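Local coordinates for GTP-binding protein (Pyrococcus horikoshii, PDB 1WXQ) that probably binds GTP as an Obg-like member of the P-loop GTPases, though its cellular role has not been established, at residues M217-D225 with Y244-A252. Residues are numbered along the deposited sequence; the frame is centred on the assembly and turned at random.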
loop_
_atom_site.group_PDB
_atom_site.type_symbol
_atom_site.label_atom_id
_atom_site.label_comp_id
_atom_site.label_asym_id
_atom_site.label_seq_id
_atom_site.Cartn_x
_atom_site.Cartn_y
_atom_site.Cartn_z
HETATM N N MSE A 217 3.545 -6.520 0.988
HETATM C CA MSE A 217 4.365 -5.806 0.033
HETATM C C MSE A 217 4.209 -6.189 -1.411
HETATM O O MSE A 217 3.638 -7.222 -1.747
HETATM C CB MSE A 217 5.839 -5.894 0.430
HETATM C CG MSE A 217 6.331 -7.229 0.974
HETATM SE SE MSE A 217 8.195 -7.032 1.547
HETATM C CE MSE A 217 8.057 -7.870 3.283
ATOM N N VAL A 218 4.671 -5.291 -2.267
ATOM C CA VAL A 218 4.652 -5.530 -3.689
ATOM C C VAL A 218 6.114 -5.466 -4.090
ATOM O O VAL A 218 6.870 -4.619 -3.610
ATOM C CB VAL A 218 3.844 -4.476 -4.457
ATOM C CG1 VAL A 218 4.076 -4.639 -5.964
ATOM C CG2 VAL A 218 2.368 -4.640 -4.148
ATOM N N ILE A 219 6.503 -6.379 -4.964
ATOM C CA ILE A 219 7.870 -6.446 -5.407
ATOM C C ILE A 219 8.090 -5.775 -6.766
ATOM O O ILE A 219 7.442 -6.104 -7.754
ATOM C CB ILE A 219 8.312 -7.917 -5.450
ATOM C CG1 ILE A 219 7.973 -8.559 -4.106
ATOM C CG2 ILE A 219 9.812 -8.014 -5.752
ATOM C CD1 ILE A 219 8.258 -10.031 -4.033
ATOM N N ALA A 220 9.002 -4.820 -6.797
ATOM C CA ALA A 220 9.321 -4.139 -8.037
ATOM C C ALA A 220 10.592 -4.778 -8.577
ATOM O O ALA A 220 11.671 -4.576 -8.015
ATOM C CB ALA A 220 9.547 -2.654 -7.787
ATOM N N ALA A 221 10.459 -5.579 -9.638
ATOM C CA ALA A 221 11.615 -6.229 -10.254
ATOM C C ALA A 221 12.208 -5.142 -11.146
ATOM O O ALA A 221 11.899 -5.055 -12.330
ATOM C CB ALA A 221 11.169 -7.428 -11.081
ATOM N N ASN A 222 13.063 -4.313 -10.553
ATOM C CA ASN A 222 13.646 -3.176 -11.250
ATOM C C ASN A 222 14.810 -3.486 -12.182
ATOM O O ASN A 222 15.495 -4.486 -12.022
ATOM C CB ASN A 222 14.050 -2.123 -10.219
ATOM C CG ASN A 222 14.201 -0.746 -10.823
ATOM O OD1 ASN A 222 13.359 -0.306 -11.599
ATOM N ND2 ASN A 222 15.267 -0.050 -10.450
ATOM N N LYS A 223 15.024 -2.588 -13.141
ATOM C CA LYS A 223 16.068 -2.719 -14.153
ATOM C C LYS A 223 15.631 -3.781 -15.152
ATOM O O LYS A 223 16.451 -4.390 -15.830
ATOM C CB LYS A 223 17.415 -3.107 -13.527
ATOM C CG LYS A 223 17.907 -2.135 -12.447
ATOM C CD LYS A 223 19.412 -2.243 -12.193
ATOM C CE LYS A 223 19.833 -3.634 -11.727
ATOM N NZ LYS A 223 21.311 -3.713 -11.455
ATOM N N ALA A 224 14.321 -3.993 -15.229
ATOM C CA ALA A 224 13.733 -4.979 -16.129
ATOM C C ALA A 224 14.206 -4.802 -17.571
ATOM O O ALA A 224 14.446 -5.779 -18.274
ATOM C CB ALA A 224 12.215 -4.887 -16.066
ATOM N N ASP A 225 14.326 -3.549 -18.002
ATOM C CA ASP A 225 14.785 -3.215 -19.347
ATOM C C ASP A 225 16.122 -3.888 -19.668
ATOM O O ASP A 225 16.386 -4.244 -20.822
ATOM C CB ASP A 225 14.950 -1.709 -19.464
ATOM C CG ASP A 225 15.864 -1.156 -18.400
ATOM O OD1 ASP A 225 15.756 -1.625 -17.246
ATOM O OD2 ASP A 225 16.677 -0.258 -18.704
ATOM N N TYR A 244 3.148 -13.089 -3.366
ATOM C CA TYR A 244 3.745 -11.803 -3.716
ATOM C C TYR A 244 3.395 -11.355 -5.124
ATOM O O TYR A 244 3.414 -12.149 -6.060
ATOM C CB TYR A 244 5.266 -11.869 -3.623
ATOM C CG TYR A 244 5.821 -11.728 -2.233
ATOM C CD1 TYR A 244 5.719 -10.517 -1.534
ATOM C CD2 TYR A 244 6.476 -12.792 -1.621
ATOM C CE1 TYR A 244 6.261 -10.374 -0.265
ATOM C CE2 TYR A 244 7.018 -12.665 -0.349
ATOM C CZ TYR A 244 6.912 -11.453 0.327
ATOM O OH TYR A 244 7.465 -11.318 1.586
ATOM N N ILE A 245 3.077 -10.074 -5.263
ATOM C CA ILE A 245 2.782 -9.488 -6.560
ATOM C C ILE A 245 4.098 -8.926 -7.107
ATOM O O ILE A 245 4.736 -8.103 -6.452
ATOM C CB ILE A 245 1.784 -8.330 -6.429
ATOM C CG1 ILE A 245 0.424 -8.873 -5.987
ATOM C CG2 ILE A 245 1.714 -7.556 -7.742
ATOM C CD1 ILE A 245 -0.626 -7.790 -5.776
ATOM N N VAL A 246 4.509 -9.358 -8.295
ATOM C CA VAL A 246 5.761 -8.860 -8.870
ATOM C C VAL A 246 5.603 -8.182 -10.210
ATOM O O VAL A 246 5.089 -8.770 -11.150
ATOM C CB VAL A 246 6.789 -9.970 -9.087
ATOM C CG1 VAL A 246 8.035 -9.374 -9.708
ATOM C CG2 VAL A 246 7.111 -10.647 -7.781
ATOM N N ILE A 247 6.098 -6.959 -10.310
ATOM C CA ILE A 247 5.982 -6.203 -11.545
ATOM C C ILE A 247 7.329 -5.676 -12.075
ATOM O O ILE A 247 8.125 -5.087 -11.336
ATOM C CB ILE A 247 4.964 -5.053 -11.313
ATOM C CG1 ILE A 247 3.590 -5.682 -11.027
ATOM C CG2 ILE A 247 4.921 -4.089 -12.508
ATOM C CD1 ILE A 247 2.600 -4.743 -10.335
ATOM N N PRO A 248 7.625 -5.937 -13.361
ATOM C CA PRO A 248 8.889 -5.456 -13.939
ATOM C C PRO A 248 8.884 -3.940 -13.866
ATOM O O PRO A 248 7.819 -3.316 -13.868
ATOM C CB PRO A 248 8.856 -5.999 -15.367
ATOM C CG PRO A 248 7.412 -6.229 -15.631
ATOM C CD PRO A 248 6.886 -6.757 -14.332
ATOM N N THR A 249 10.064 -3.336 -13.819
ATOM C CA THR A 249 10.132 -1.899 -13.653
ATOM C C THR A 249 11.477 -1.280 -14.057
ATOM O O THR A 249 12.534 -1.912 -13.912
ATOM C CB THR A 249 9.818 -1.590 -12.161
ATOM O OG1 THR A 249 8.415 -1.327 -12.010
ATOM C CG2 THR A 249 10.638 -0.446 -11.644
ATOM N N SER A 250 11.421 -0.044 -14.561
ATOM C CA SER A 250 12.612 0.690 -14.967
ATOM C C SER A 250 12.557 2.069 -14.321
ATOM O O SER A 250 12.074 3.049 -14.914
ATOM C CB SER A 250 12.683 0.825 -16.498
ATOM O OG SER A 250 12.997 -0.418 -17.118
ATOM N N ALA A 251 13.070 2.136 -13.096
ATOM C CA ALA A 251 13.057 3.366 -12.330
ATOM C C ALA A 251 13.782 4.528 -12.997
ATOM O O ALA A 251 13.208 5.614 -13.136
ATOM C CB ALA A 251 13.627 3.106 -10.924
ATOM N N ALA A 252 15.033 4.310 -13.399
ATOM C CA ALA A 252 15.821 5.369 -14.029
ATOM C C ALA A 252 15.043 6.003 -15.171
ATOM O O ALA A 252 15.090 7.215 -15.362
ATOM C CB ALA A 252 17.159 4.822 -14.537
#
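Tyr244 meets Met217 and Ile219 with its ring: CG of Met217 lies in the ring plane, 3.4 Å from the edge atom CE1, while CD1 of Ile219 comes obliquely to CG of the ring, 3.5 Å away. Strand 245-249 runs alongside 217-222 in the same direction. Ile245 O takes the N-H of Ile219 almost straight, and Ile219 O accepts Ile247 N at 3.0 Å. Val246, between Ile245 and Ile247, packs CG2 on CB of Ile219 and, with CG1 anti to its backbone N (chi1 179°), sends that other methyl to Ala221 CB, 3.9 Å away. Ile247 O receives Ala221 N from above its carbonyl plane. Pro248 CB rests on Ala224 CB (3.6 Å), and Thr249 O accepts Ala224 N. Past Thr249, Ser250 OG makes a weak hydrogen bond to Asp225 OD1, and Ala251 N, at the helix start, reaches Asn222 OD1 at 2.9 Å, although that oxygen is less surely placed. Asn222 ND2 binds Val11 O, and an alanine here would probably leave Val11 O without this donor and weaken the tie to the probable P-loop. Asn222-Lys223-Ala224-Asp225 fits the NKxD (G4) motif and Ser250-Ala251 the G5 motif, which in related GTPases recognise guanine. The strands belong to a beta-alpha-beta unit: helix 229-241 and helix 127-147 pack against the Ile219 and Val246 face, helix 305-316 against Val218 and Ile247, and strand 104-110 pairs with 217-222.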